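RNA-binding protein RO60 (Deinococcus radiodurans, PDB 2NVO) binds small non-coding RNAs, including the Y RNA, that accumulate during recovery from ultraviolet irradiation and contributes to the bacterium's resistance to ultraviolet light. Local coordinates at residues S42-F47 with A81-V86; N159-A164 with A202-M207; N269-L274 with G311-L316; A391-S396 with D424-A429; D442-I447 with T476-Q481. All blocks are in the same frame, centred on the assembly; numbering follows the deposited sequence.

Contact 1. Residues S42-F47 with A81-V86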
# COMPACT_ATOMS: atom_id res chain seq x y z
N SER A 42 -1.56 -9.60 20.44
CA SER A 42 -0.44 -9.47 19.53
C SER A 42 -0.61 -10.33 18.30
O SER A 42 -0.25 -9.93 17.20
CB SER A 42 0.87 -9.84 20.24
OG SER A 42 1.18 -8.88 21.23
N ARG A 43 -1.15 -11.53 18.50
CA ARG A 43 -1.33 -12.46 17.40
C ARG A 43 -2.40 -11.95 16.44
O ARG A 43 -2.28 -12.08 15.23
CB ARG A 43 -1.67 -13.86 17.91
CG ARG A 43 -1.54 -14.92 16.84
CD ARG A 43 -1.84 -16.32 17.37
NE ARG A 43 -1.88 -17.31 16.29
CZ ARG A 43 -1.94 -18.62 16.49
NH1 ARG A 43 -1.97 -19.10 17.73
NH2 ARG A 43 -1.98 -19.45 15.46
N LEU A 44 -3.47 -11.38 17.00
CA LEU A 44 -4.53 -10.82 16.17
C LEU A 44 -4.06 -9.56 15.45
O LEU A 44 -4.40 -9.35 14.29
CB LEU A 44 -5.77 -10.50 17.01
CG LEU A 44 -6.93 -9.86 16.24
CD1 LEU A 44 -7.50 -10.85 15.23
CD2 LEU A 44 -8.02 -9.37 17.17
N THR A 45 -3.27 -8.73 16.13
CA THR A 45 -2.76 -7.52 15.49
C THR A 45 -1.90 -7.89 14.29
O THR A 45 -1.98 -7.27 13.22
CB THR A 45 -1.94 -6.63 16.47
OG1 THR A 45 -2.82 -5.99 17.41
CG2 THR A 45 -1.19 -5.55 15.72
N ARG A 46 -1.08 -8.93 14.44
CA ARG A 46 -0.24 -9.36 13.33
C ARG A 46 -1.08 -9.80 12.14
O ARG A 46 -0.78 -9.47 11.01
CB ARG A 46 0.71 -10.49 13.74
CG ARG A 46 1.67 -10.88 12.61
CD ARG A 46 2.81 -11.75 13.12
NE ARG A 46 3.74 -10.98 13.93
CZ ARG A 46 4.95 -11.39 14.30
NH1 ARG A 46 5.38 -12.60 13.94
NH2 ARG A 46 5.73 -10.61 15.05
N PHE A 47 -2.15 -10.54 12.42
CA PHE A 47 -3.05 -10.97 11.36
C PHE A 47 -3.72 -9.77 10.69
O PHE A 47 -3.90 -9.74 9.47
CB PHE A 47 -4.09 -11.93 11.92
CG PHE A 47 -5.18 -12.26 10.95
CD1 PHE A 47 -5.07 -13.34 10.10
CD2 PHE A 47 -6.33 -11.48 10.90
CE1 PHE A 47 -6.08 -13.64 9.19
CE2 PHE A 47 -7.34 -11.78 10.00
CZ PHE A 47 -7.21 -12.86 9.15
N ALA A 81 -15.02 -9.32 22.40
CA ALA A 81 -14.84 -7.95 22.86
C ALA A 81 -13.41 -7.45 22.64
O ALA A 81 -13.20 -6.30 22.24
CB ALA A 81 -15.24 -7.81 24.34
N LEU A 82 -12.42 -8.29 22.91
CA LEU A 82 -11.05 -7.86 22.72
C LEU A 82 -10.70 -7.92 21.23
O LEU A 82 -9.97 -7.07 20.72
CB LEU A 82 -10.07 -8.65 23.59
CG LEU A 82 -9.05 -9.62 22.97
CD1 LEU A 82 -7.72 -9.48 23.67
CD2 LEU A 82 -9.53 -11.05 23.04
N ALA A 83 -11.24 -8.92 20.53
CA ALA A 83 -11.09 -9.00 19.08
C ALA A 83 -11.48 -7.66 18.49
O ALA A 83 -10.80 -7.12 17.62
CB ALA A 83 -11.97 -10.11 18.52
N LEU A 84 -12.58 -7.10 18.99
CA LEU A 84 -13.11 -5.84 18.49
C LEU A 84 -12.24 -4.65 18.91
O LEU A 84 -12.02 -3.73 18.12
CB LEU A 84 -14.52 -5.63 19.03
CG LEU A 84 -15.60 -5.04 18.13
CD1 LEU A 84 -16.61 -4.27 18.97
CD2 LEU A 84 -15.03 -4.15 17.05
N ARG A 85 -11.76 -4.66 20.15
CA ARG A 85 -10.91 -3.56 20.62
C ARG A 85 -9.59 -3.54 19.86
O ARG A 85 -9.12 -2.49 19.44
CB ARG A 85 -10.67 -3.67 22.13
CG ARG A 85 -9.42 -2.95 22.62
CD ARG A 85 -9.29 -3.00 24.15
NE ARG A 85 -9.63 -4.31 24.69
CZ ARG A 85 -8.75 -5.26 24.97
NH1 ARG A 85 -7.45 -5.05 24.75
NH2 ARG A 85 -9.16 -6.43 25.46
N VAL A 86 -8.99 -4.72 19.69
CA VAL A 86 -7.77 -4.88 18.91
C VAL A 86 -7.98 -4.35 17.48
O VAL A 86 -7.16 -3.61 16.95
CB VAL A 86 -7.32 -6.36 18.88
CG1 VAL A 86 -6.09 -6.55 18.01
CG2 VAL A 86 -7.06 -6.87 20.29
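Leu44 and Val86 make most of the contact between helices 40-50 and 80-93. One branch of the leucine does the work: Leu44 CD2 lies 3.5 Å from Val86 CG1 and just as close to Val86 CB, so the methyl sits against the root of the valine's fork as well as one of its arms. The two side chains meet at a slant. Leu44 CG stands anti to its backbone N (chi1 178°), which carries the branch out across the gap between the helices. The same methyl also comes 4.2 Å from Ala83 CB, about one helical turn before Val86, and 3.6 Å from Ala83 O. This is the tight part, and it is buried; Leu75 of helix 70-78 also packs on Leu44, and Ile109 of helix 100-112 packs on Ala83.

The loose side is at Thr45, which is partly exposed. There the helices come close in backbone terms, with Thr45 CA 6.6 Å from Val86 CA, and the hydroxyl makes the closest touch, Thr45 OG1 resting 3.4 Å from Val86 CG1. That oxygen is bonded to Glu41 O, a turn earlier in its own helix. The axes of the two short segments approach to 10.0 Å and cross at -49°, and few side chains meet between them. The chemistry is one of shape: methyl-to-methyl packing carries the buried part, and the one hydroxyl at its margin has its polar need met inside its own helix, so it can lie against a valine.

Contact 2. Residues N159-A164 with A202-M207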
# COMPACT_ATOMS: atom_id res chain seq x y z
N ASN A 159 -27.40 2.01 9.10
CA ASN A 159 -26.72 3.03 9.89
C ASN A 159 -25.51 3.61 9.14
O ASN A 159 -25.19 4.79 9.27
CB ASN A 159 -26.32 2.48 11.25
CG ASN A 159 -25.66 3.52 12.14
OD1 ASN A 159 -26.18 4.63 12.33
ND2 ASN A 159 -24.51 3.17 12.68
N VAL A 160 -24.87 2.78 8.33
CA VAL A 160 -23.76 3.24 7.51
C VAL A 160 -24.18 4.36 6.57
O VAL A 160 -23.49 5.38 6.48
CB VAL A 160 -23.11 2.07 6.71
CG1 VAL A 160 -22.07 2.62 5.75
CG2 VAL A 160 -22.49 1.08 7.65
N TYR A 161 -25.30 4.18 5.87
CA TYR A 161 -25.77 5.18 4.93
C TYR A 161 -26.37 6.40 5.63
O TYR A 161 -26.22 7.53 5.17
CB TYR A 161 -26.80 4.58 3.97
CG TYR A 161 -26.23 3.49 3.09
CD1 TYR A 161 -25.45 3.80 1.98
CD2 TYR A 161 -26.49 2.15 3.36
CE1 TYR A 161 -24.93 2.80 1.16
CE2 TYR A 161 -25.98 1.15 2.56
CZ TYR A 161 -25.19 1.48 1.47
OH TYR A 161 -24.69 0.47 0.67
N GLU A 162 -27.04 6.17 6.74
CA GLU A 162 -27.70 7.25 7.47
C GLU A 162 -26.70 8.17 8.18
O GLU A 162 -27.03 9.30 8.56
CB GLU A 162 -28.71 6.67 8.47
CG GLU A 162 -29.92 6.06 7.78
CD GLU A 162 -30.73 5.20 8.71
OE1 GLU A 162 -30.30 5.03 9.87
OE2 GLU A 162 -31.80 4.69 8.29
N THR A 163 -25.47 7.68 8.35
CA THR A 163 -24.42 8.43 9.04
C THR A 163 -23.58 9.27 8.06
O THR A 163 -22.88 10.20 8.47
CB THR A 163 -23.50 7.48 9.83
OG1 THR A 163 -24.24 6.89 10.90
CG2 THR A 163 -22.31 8.22 10.40
N ALA A 164 -23.67 8.95 6.78
CA ALA A 164 -22.83 9.59 5.77
C ALA A 164 -23.45 10.88 5.23
O ALA A 164 -24.64 10.90 4.90
CB ALA A 164 -22.55 8.62 4.62
N ALA A 202 -32.71 11.64 -1.27
CA ALA A 202 -32.75 11.79 -2.72
C ALA A 202 -31.58 11.05 -3.38
O ALA A 202 -31.76 10.40 -4.42
CB ALA A 202 -32.75 13.26 -3.11
N VAL A 203 -30.40 11.13 -2.77
CA VAL A 203 -29.23 10.45 -3.32
C VAL A 203 -29.30 8.95 -3.07
O VAL A 203 -28.79 8.16 -3.87
CB VAL A 203 -27.89 11.00 -2.78
CG1 VAL A 203 -27.74 10.72 -1.31
CG2 VAL A 203 -26.72 10.38 -3.54
N LEU A 204 -29.93 8.57 -1.97
CA LEU A 204 -30.13 7.16 -1.67
C LEU A 204 -31.09 6.59 -2.70
O LEU A 204 -30.84 5.51 -3.26
CB LEU A 204 -30.67 6.99 -0.24
CG LEU A 204 -29.67 7.30 0.87
CD1 LEU A 204 -30.29 7.14 2.26
CD2 LEU A 204 -28.44 6.42 0.76
N LYS A 205 -32.16 7.32 -2.98
CA LYS A 205 -33.11 6.91 -4.00
C LYS A 205 -32.42 6.78 -5.36
O LYS A 205 -32.68 5.83 -6.10
CB LYS A 205 -34.28 7.89 -4.10
CG LYS A 205 -35.44 7.36 -4.94
CD LYS A 205 -36.45 8.45 -5.24
CE LYS A 205 -37.60 7.93 -6.11
NZ LYS A 205 -38.59 7.13 -5.34
N PHE A 206 -31.54 7.72 -5.68
CA PHE A 206 -30.84 7.67 -6.96
C PHE A 206 -29.93 6.46 -7.04
O PHE A 206 -29.79 5.84 -8.10
CB PHE A 206 -30.02 8.94 -7.20
CG PHE A 206 -29.04 8.81 -8.33
CD1 PHE A 206 -29.43 9.05 -9.64
CD2 PHE A 206 -27.73 8.43 -8.10
CE1 PHE A 206 -28.54 8.93 -10.69
CE2 PHE A 206 -26.83 8.30 -9.14
CZ PHE A 206 -27.24 8.55 -10.44
N MET A 207 -29.30 6.12 -5.92
CA MET A 207 -28.38 4.99 -5.86
C MET A 207 -29.10 3.67 -6.10
O MET A 207 -28.47 2.68 -6.48
CB MET A 207 -27.65 4.97 -4.51
CG MET A 207 -26.62 6.08 -4.36
SD MET A 207 -25.90 6.26 -2.71
CE MET A 207 -24.91 4.77 -2.57
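Tyr161 overlaps the end of Leu204, and that overlap is the heart of the contact. Leu204 CD2 is 4.0 Å from Tyr161 CB and 4.2 Å from Tyr161 CD1, so the methyl sits at the junction of stem and ring and comes at the ring obliquely. A second methyl reaches the same ring farther out: Met207 CE is 4.2 Å from Tyr161 CE1, again at an oblique angle. Leucine and methionine, three residues apart on helix 198-209, therefore meet successive atoms along one side of the ring. Both Tyr161 and Leu204 hold their CG anti to the carbonyl carbon (chi1 -64° and -71°), which aims each at the other helix although the backbones stay well apart, with 8.2 Å between Tyr161 CA and Leu204 CA.

Helix 151-163 is near its C-terminal end here. Thr163 OG1 gives its hydrogen to Asn159 O at 2.8 Å, from a position tilted off the carbonyl plane, so the threonine hydroxyl is tied back into the last turn. Glu162, on the same turn, pairs with Arg155 and with the backbone N of Lys194.

The contact lies in a region of the TROVE domain that probably binds RNA, as in relatives. Helix 184-191 packs on the tyrosine through Ala187 and Leu188, Pro193 packs on both Tyr161 and Leu204, and helix 166-175 touches Met207 through Ala173.

Contact 3. Residues N269-L274 with G311-L316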
# COMPACT_ATOMS: atom_id res chain seq x y z
N ASN A 269 -5.52 17.56 -9.57
CA ASN A 269 -5.01 16.47 -8.76
C ASN A 269 -3.67 16.75 -8.11
O ASN A 269 -2.90 17.59 -8.58
CB ASN A 269 -4.99 15.16 -9.55
CG ASN A 269 -6.20 14.29 -9.26
OD1 ASN A 269 -6.27 13.63 -8.22
ND2 ASN A 269 -7.16 14.29 -10.17
N GLY A 270 -3.39 16.04 -7.02
CA GLY A 270 -2.15 16.20 -6.29
C GLY A 270 -0.96 15.49 -6.90
O GLY A 270 -1.00 15.04 -8.05
N LEU A 271 0.10 15.38 -6.10
CA LEU A 271 1.39 14.88 -6.56
C LEU A 271 1.38 13.37 -6.81
O LEU A 271 1.97 12.90 -7.79
CB LEU A 271 2.47 15.25 -5.54
CG LEU A 271 3.93 14.99 -5.90
CD1 LEU A 271 4.24 15.36 -7.35
CD2 LEU A 271 4.82 15.75 -4.93
N THR A 272 0.73 12.62 -5.94
CA THR A 272 0.63 11.18 -6.11
C THR A 272 0.05 10.85 -7.48
O THR A 272 0.62 10.05 -8.23
CB THR A 272 -0.22 10.55 -5.01
OG1 THR A 272 0.23 11.03 -3.74
CG2 THR A 272 -0.11 9.03 -5.06
N TRP A 273 -1.08 11.48 -7.81
CA TRP A 273 -1.71 11.33 -9.11
C TRP A 273 -0.72 11.65 -10.21
O TRP A 273 -0.58 10.90 -11.19
CB TRP A 273 -2.92 12.27 -9.24
CG TRP A 273 -3.68 12.10 -10.54
CD1 TRP A 273 -4.76 11.29 -10.75
CD2 TRP A 273 -3.41 12.74 -11.80
NE1 TRP A 273 -5.17 11.38 -12.06
CE2 TRP A 273 -4.36 12.27 -12.72
CE3 TRP A 273 -2.46 13.67 -12.23
CZ2 TRP A 273 -4.39 12.69 -14.05
CZ3 TRP A 273 -2.48 14.09 -13.55
CH2 TRP A 273 -3.44 13.59 -14.45
N LEU A 274 -0.05 12.79 -10.06
CA LEU A 274 0.90 13.26 -11.05
C LEU A 274 2.01 12.23 -11.29
O LEU A 274 2.40 11.97 -12.43
CB LEU A 274 1.50 14.60 -10.61
CG LEU A 274 2.40 15.21 -11.67
CD1 LEU A 274 1.64 15.31 -12.98
CD2 LEU A 274 2.95 16.57 -11.25
N GLY A 311 2.21 15.02 0.73
CA GLY A 311 1.79 13.84 0.00
C GLY A 311 2.48 12.59 0.51
O GLY A 311 2.19 11.48 0.04
N ARG A 312 3.41 12.76 1.44
CA ARG A 312 4.11 11.62 2.03
C ARG A 312 4.75 10.71 0.97
O ARG A 312 4.63 9.49 1.04
CB ARG A 312 3.16 10.81 2.92
CG ARG A 312 2.56 11.61 4.07
CD ARG A 312 2.00 10.70 5.16
NE ARG A 312 0.56 10.47 5.05
CZ ARG A 312 0.00 9.45 4.40
NH1 ARG A 312 0.76 8.55 3.79
NH2 ARG A 312 -1.32 9.33 4.36
N ILE A 313 5.41 11.32 -0.01
CA ILE A 313 6.04 10.57 -1.08
C ILE A 313 7.29 9.87 -0.57
O ILE A 313 8.18 10.50 0.02
CB ILE A 313 6.40 11.47 -2.30
CG1 ILE A 313 5.14 12.18 -2.82
CG2 ILE A 313 7.02 10.65 -3.41
CD1 ILE A 313 3.96 11.28 -3.00
N HIS A 314 7.33 8.55 -0.77
CA HIS A 314 8.46 7.75 -0.33
C HIS A 314 9.47 7.80 -1.47
O HIS A 314 9.08 7.94 -2.61
CB HIS A 314 7.99 6.32 -0.09
CG HIS A 314 9.01 5.46 0.58
ND1 HIS A 314 9.99 4.79 -0.13
CD2 HIS A 314 9.21 5.14 1.88
CE1 HIS A 314 10.74 4.09 0.71
NE2 HIS A 314 10.29 4.30 1.93
N PRO A 315 10.77 7.72 -1.15
CA PRO A 315 11.75 7.75 -2.24
C PRO A 315 11.47 6.69 -3.32
O PRO A 315 11.63 6.99 -4.50
CB PRO A 315 13.08 7.51 -1.51
CG PRO A 315 12.83 7.98 -0.11
CD PRO A 315 11.40 7.64 0.18
N LEU A 316 11.06 5.49 -2.93
CA LEU A 316 10.70 4.44 -3.90
C LEU A 316 9.50 4.81 -4.78
O LEU A 316 9.37 4.32 -5.90
CB LEU A 316 10.42 3.12 -3.17
CG LEU A 316 11.68 2.46 -2.61
CD1 LEU A 316 11.29 1.19 -1.86
CD2 LEU A 316 12.64 2.16 -3.76
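Ile313 is the residue on which this contact turns: it follows the end of helix 305-310 and points at the first turn of helix 271-283, where Leu271 and Thr272 receive it. Two successive carbons of its longer branch do the touching. Ile313 CG1 lies 4.2 Å from Leu271 CD2, with the leucine set obliquely across it, while the side chains of Ile313 and Thr272 slide past each other in opposite directions, bringing Ile313 CD1 to 3.8 Å from Thr272 OG1. With CG1 anti to the carbonyl carbon (chi1 -57°), the longer branch of the isoleucine is the one that reaches across. Leu271 is buried and rests as well on Leu302 of helix 292-302. Thr272 is exposed and marks the outer margin, where its OG1 is a loose 4.3 Å from Gly311 O. The nearest backbone approach is also at the glycine, with Leu271 CA 6.7 Å from Gly311 CA.

Ile313 sits in the link between two helices. Arg312, with positive phi, ends helix 305-310 in a Schellman motif, and His314 then opens helix 315-326 as its N-cap, His314 ND1 accepting from Leu316 N at 3.1 Å with an N-H...N angle of 156°. Schellman motif and N-cap together form the short link from helix 305-310 to helix 315-326, within the HEAT-like helical array of the TROVE horseshoe.

Contact 4. Residues A391-S396 with D424-A429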
# COMPACT_ATOMS: atom_id res chain seq x y z
N ALA A 391 16.72 -1.91 -5.97
CA ALA A 391 15.81 -1.77 -4.84
C ALA A 391 16.56 -1.84 -3.50
O ALA A 391 16.31 -1.02 -2.60
CB ALA A 391 14.70 -2.83 -4.88
N ALA A 392 17.44 -2.83 -3.37
CA ALA A 392 18.22 -3.02 -2.16
C ALA A 392 19.19 -1.84 -1.89
O ALA A 392 19.41 -1.45 -0.73
CB ALA A 392 18.99 -4.36 -2.23
N ALA A 393 19.77 -1.30 -2.96
CA ALA A 393 20.64 -0.13 -2.85
C ALA A 393 19.86 1.09 -2.41
O ALA A 393 20.37 1.88 -1.59
CB ALA A 393 21.39 0.14 -4.16
N ALA A 394 18.65 1.25 -2.95
CA ALA A 394 17.75 2.32 -2.55
C ALA A 394 17.41 2.22 -1.05
O ALA A 394 17.52 3.21 -0.30
CB ALA A 394 16.45 2.30 -3.40
N MET A 395 17.03 1.02 -0.61
CA MET A 395 16.66 0.79 0.79
C MET A 395 17.87 0.97 1.73
O MET A 395 17.71 1.39 2.87
CB MET A 395 16.05 -0.60 0.99
CG MET A 395 14.67 -0.78 0.32
SD MET A 395 13.43 0.44 0.84
CE MET A 395 13.22 0.05 2.56
N SER A 396 19.06 0.64 1.24
CA SER A 396 20.30 0.84 2.01
C SER A 396 20.55 2.32 2.24
O SER A 396 20.79 2.76 3.37
CB SER A 396 21.49 0.23 1.28
OG SER A 396 21.44 -1.19 1.29
N ASP A 424 26.81 8.25 -0.88
CA ASP A 424 26.68 7.54 -2.14
C ASP A 424 25.44 8.00 -2.90
O ASP A 424 24.49 8.52 -2.31
CB ASP A 424 26.60 6.02 -1.88
CG ASP A 424 27.97 5.36 -1.81
OD1 ASP A 424 28.64 5.23 -2.85
OD2 ASP A 424 28.38 4.95 -0.71
N THR A 425 25.45 7.81 -4.21
CA THR A 425 24.23 7.92 -5.00
C THR A 425 23.62 6.52 -5.17
O THR A 425 24.24 5.52 -4.83
CB THR A 425 24.54 8.38 -6.40
OG1 THR A 425 25.59 7.57 -6.93
CG2 THR A 425 24.96 9.85 -6.41
N LEU A 426 22.42 6.47 -5.73
CA LEU A 426 21.77 5.21 -6.02
C LEU A 426 22.69 4.39 -6.90
O LEU A 426 22.92 3.21 -6.66
CB LEU A 426 20.43 5.46 -6.73
CG LEU A 426 19.67 4.19 -7.11
CD1 LEU A 426 19.46 3.28 -5.87
CD2 LEU A 426 18.35 4.51 -7.79
N GLU A 427 23.24 5.03 -7.92
CA GLU A 427 24.14 4.37 -8.86
C GLU A 427 25.44 3.83 -8.22
O GLU A 427 25.83 2.71 -8.49
CB GLU A 427 24.46 5.31 -10.03
CG GLU A 427 23.29 6.24 -10.42
CD GLU A 427 23.17 7.48 -9.51
OE1 GLU A 427 24.15 8.25 -9.37
OE2 GLU A 427 22.09 7.68 -8.94
N SER A 428 26.08 4.61 -7.35
CA SER A 428 27.32 4.13 -6.75
C SER A 428 27.06 3.03 -5.70
O SER A 428 27.85 2.10 -5.56
CB SER A 428 28.18 5.29 -6.18
OG SER A 428 27.51 5.98 -5.14
N ALA A 429 25.95 3.14 -4.98
CA ALA A 429 25.55 2.10 -4.04
C ALA A 429 25.24 0.78 -4.78
O ALA A 429 25.59 -0.29 -4.32
CB ALA A 429 24.33 2.54 -3.25
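The backbones come close enough here for alanine to face alanine, with 5.5 Å between Ala393 CA and Ala429 CA and 6.0 Å between Ala394 CA and Leu426 CA. Ala393 CB meets Ala429 CB at 3.9 Å, methyl against methyl, with the Ala393 methyl also near the Ala429 backbone. Beside them Leu426 reaches across. Its CG is anti to the backbone N (chi1 179°), and this swings Leu426 CD1 over helix 388-402, where it rests against the backbone N and CA of Ala394, 3.6 Å from Ala394 N and 4.0 Å from Ala394 CB. The small alanines let the end of the leucine come down to the backbone.

Both segments belong to the von Willebrand factor A-like domain, an alpha/beta fold with helices packed against a central, mostly parallel sheet. Helix 388-402 lies on that sheet, with Ala392 and Ser396 against Leu369 of strand 364-369, and helix 426-432 packs against helix 388-402; Leu426 also touches Leu319 and Arg322 of helix 315-326. Ser396 OG donates to Ala392 O, arriving from the opposite face of that carbonyl to Ser396 N.

The start of helix 426-432 is fixed by a capping box. Ser428 N donates to Thr425 OG1 at 3.0 Å (160°), and Thr425 N returns the bond to Ser428 OG at 2.9 Å (140°). Ser428 OG in turn gives its hydrogen, at 2.7 Å, to Asp424 OD1, which accepts on its anti lone pair and also forms a salt bridge with Lys432.

Contact 5. Residues D442-I447 with T476-Q481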
# COMPACT_ATOMS: atom_id res chain seq x y z
N ASP A 442 23.09 -16.64 3.04
CA ASP A 442 22.73 -17.32 4.29
C ASP A 442 22.22 -16.30 5.30
O ASP A 442 23.01 -15.52 5.84
CB ASP A 442 23.98 -18.01 4.84
CG ASP A 442 23.73 -18.75 6.14
OD1 ASP A 442 22.62 -18.69 6.71
OD2 ASP A 442 24.67 -19.42 6.60
N CYS A 443 20.92 -16.35 5.59
CA CYS A 443 20.30 -15.33 6.43
C CYS A 443 20.71 -15.45 7.89
O CYS A 443 20.39 -14.58 8.68
CB CYS A 443 18.77 -15.40 6.33
SG CYS A 443 18.08 -15.22 4.62
N ALA A 444 21.38 -16.54 8.26
CA ALA A 444 21.86 -16.68 9.63
C ALA A 444 23.16 -15.92 9.81
O ALA A 444 23.49 -15.43 10.90
CB ALA A 444 22.05 -18.15 10.00
N GLN A 445 23.90 -15.80 8.73
CA GLN A 445 25.28 -15.35 8.78
C GLN A 445 25.52 -13.89 9.27
O GLN A 445 26.50 -13.63 9.99
CB GLN A 445 25.94 -15.60 7.42
CG GLN A 445 27.40 -15.21 7.36
CD GLN A 445 28.06 -15.66 6.08
OE1 GLN A 445 27.40 -15.86 5.06
NE2 GLN A 445 29.37 -15.84 6.14
N PRO A 446 24.64 -12.94 8.90
CA PRO A 446 24.80 -11.58 9.42
C PRO A 446 24.68 -11.58 10.94
O PRO A 446 25.36 -10.79 11.61
CB PRO A 446 23.61 -10.81 8.82
CG PRO A 446 23.22 -11.59 7.58
CD PRO A 446 23.49 -13.05 7.97
N ILE A 447 23.80 -12.43 11.47
CA ILE A 447 23.54 -12.49 12.90
C ILE A 447 24.69 -13.16 13.63
O ILE A 447 25.09 -12.73 14.71
CB ILE A 447 22.23 -13.21 13.20
CG1 ILE A 447 21.10 -12.57 12.40
CG2 ILE A 447 21.92 -13.18 14.70
CD1 ILE A 447 19.90 -13.45 12.27
N THR A 476 17.15 -18.99 13.44
CA THR A 476 16.53 -19.02 14.77
C THR A 476 17.57 -19.27 15.86
O THR A 476 17.58 -18.62 16.90
CB THR A 476 15.36 -20.07 14.89
OG1 THR A 476 15.80 -21.36 14.47
CG2 THR A 476 14.17 -19.65 14.06
N VAL A 477 18.44 -20.25 15.62
CA VAL A 477 19.56 -20.55 16.50
C VAL A 477 20.51 -19.35 16.58
O VAL A 477 20.95 -18.94 17.67
CB VAL A 477 20.31 -21.81 16.03
CG1 VAL A 477 21.66 -21.95 16.71
CG2 VAL A 477 19.45 -23.05 16.25
N ALA A 478 20.79 -18.76 15.42
CA ALA A 478 21.60 -17.54 15.35
C ALA A 478 21.07 -16.44 16.26
O ALA A 478 21.82 -15.84 17.01
CB ALA A 478 21.74 -17.04 13.90
N LEU A 479 19.77 -16.16 16.16
CA LEU A 479 19.18 -15.10 16.95
C LEU A 479 19.24 -15.38 18.46
O LEU A 479 19.47 -14.47 19.26
CB LEU A 479 17.73 -14.85 16.54
CG LEU A 479 17.55 -14.15 15.18
CD1 LEU A 479 16.12 -14.30 14.69
CD2 LEU A 479 17.93 -12.67 15.31
N ASP A 480 19.01 -16.64 18.83
CA ASP A 480 19.17 -17.09 20.21
C ASP A 480 20.59 -16.85 20.72
O ASP A 480 20.78 -16.30 21.80
CB ASP A 480 18.82 -18.57 20.34
CG ASP A 480 17.36 -18.85 20.06
OD1 ASP A 480 16.54 -17.92 20.18
OD2 ASP A 480 17.02 -20.00 19.71
N GLN A 481 21.57 -17.29 19.94
CA GLN A 481 22.97 -17.11 20.28
C GLN A 481 23.36 -15.64 20.45
O GLN A 481 24.14 -15.31 21.34
CB GLN A 481 23.89 -17.81 19.27
CG GLN A 481 23.84 -19.33 19.38
CD GLN A 481 24.69 -20.03 18.34
OE1 GLN A 481 25.45 -19.40 17.60
NE2 GLN A 481 24.56 -21.35 18.27
O HOH W 1 24.52 -14.90 16.61
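Ala478 O is held by a water and touched by a methyl. Water 1 donates to Ala478 O at 2.9 Å and, more weakly, to Ile447 O at 2.9 Å, so one molecule bridges the two helices, while Ile447 CG2 lies 3.5 Å from Ala478 O. Next to this polar bridge the contact is apolar. Ala478 CB sits 3.9 Å from Ile447 CB and 4.1 Å from Ala444 CB, with little bulk on either alanine to keep the chains apart. Ile447 divides its branches: CG1 lies beside the backbone N (chi1 -54°), which leaves CG2 anti to that N and lying over the peptide of Ala478, and the longer branch goes on to Leu479, Ile447 CD1 meeting Leu479 CD2 at 3.7 Å as the two side chains cross. Leu479 leaves its helix at an angle and only its end turns to the isoleucine.

The turn that delivers Ala444 is braced from within. Asp442 OD1 accepts from Ala444 N at 2.9 Å, the donor standing 47° above the carboxylate plane, and a type I turn runs from Asp442 to Gln445. It directly follows Thr441, probably a divalent-metal ligand.

In the VWFA-like domain both segments pack against strands of the central sheet. Phe460 of strand 459-464 and Leu492 of strand 491-496 both pack on Ile447, Leu492 also touches Leu479, and Cys443 is set against Val462 and Val494 of the same two strands.

In the fold
The five contacts follow one another along the chain without interleaving. Contacts 1, 2 and 3 join helices of the TROVE horseshoe, their centres 31 to 32 Å apart and touching nowhere, so they lie at well-separated points of the arc. Contacts 4 and 5 lie in the VWFA-like domain, 25 Å apart between centres, and both include helices that pack on the one mixed sheet; helices 426-432 and 445-452 are consecutive. Contacts 2 and 5 are farthest apart, about 56 Å between centres. Contacts 3 and 4 do touch: Leu316 packs on Ala394 and Met395, joining horseshoe to VWFA-like domain at one place where the ring round the RNA-binding cavity closes.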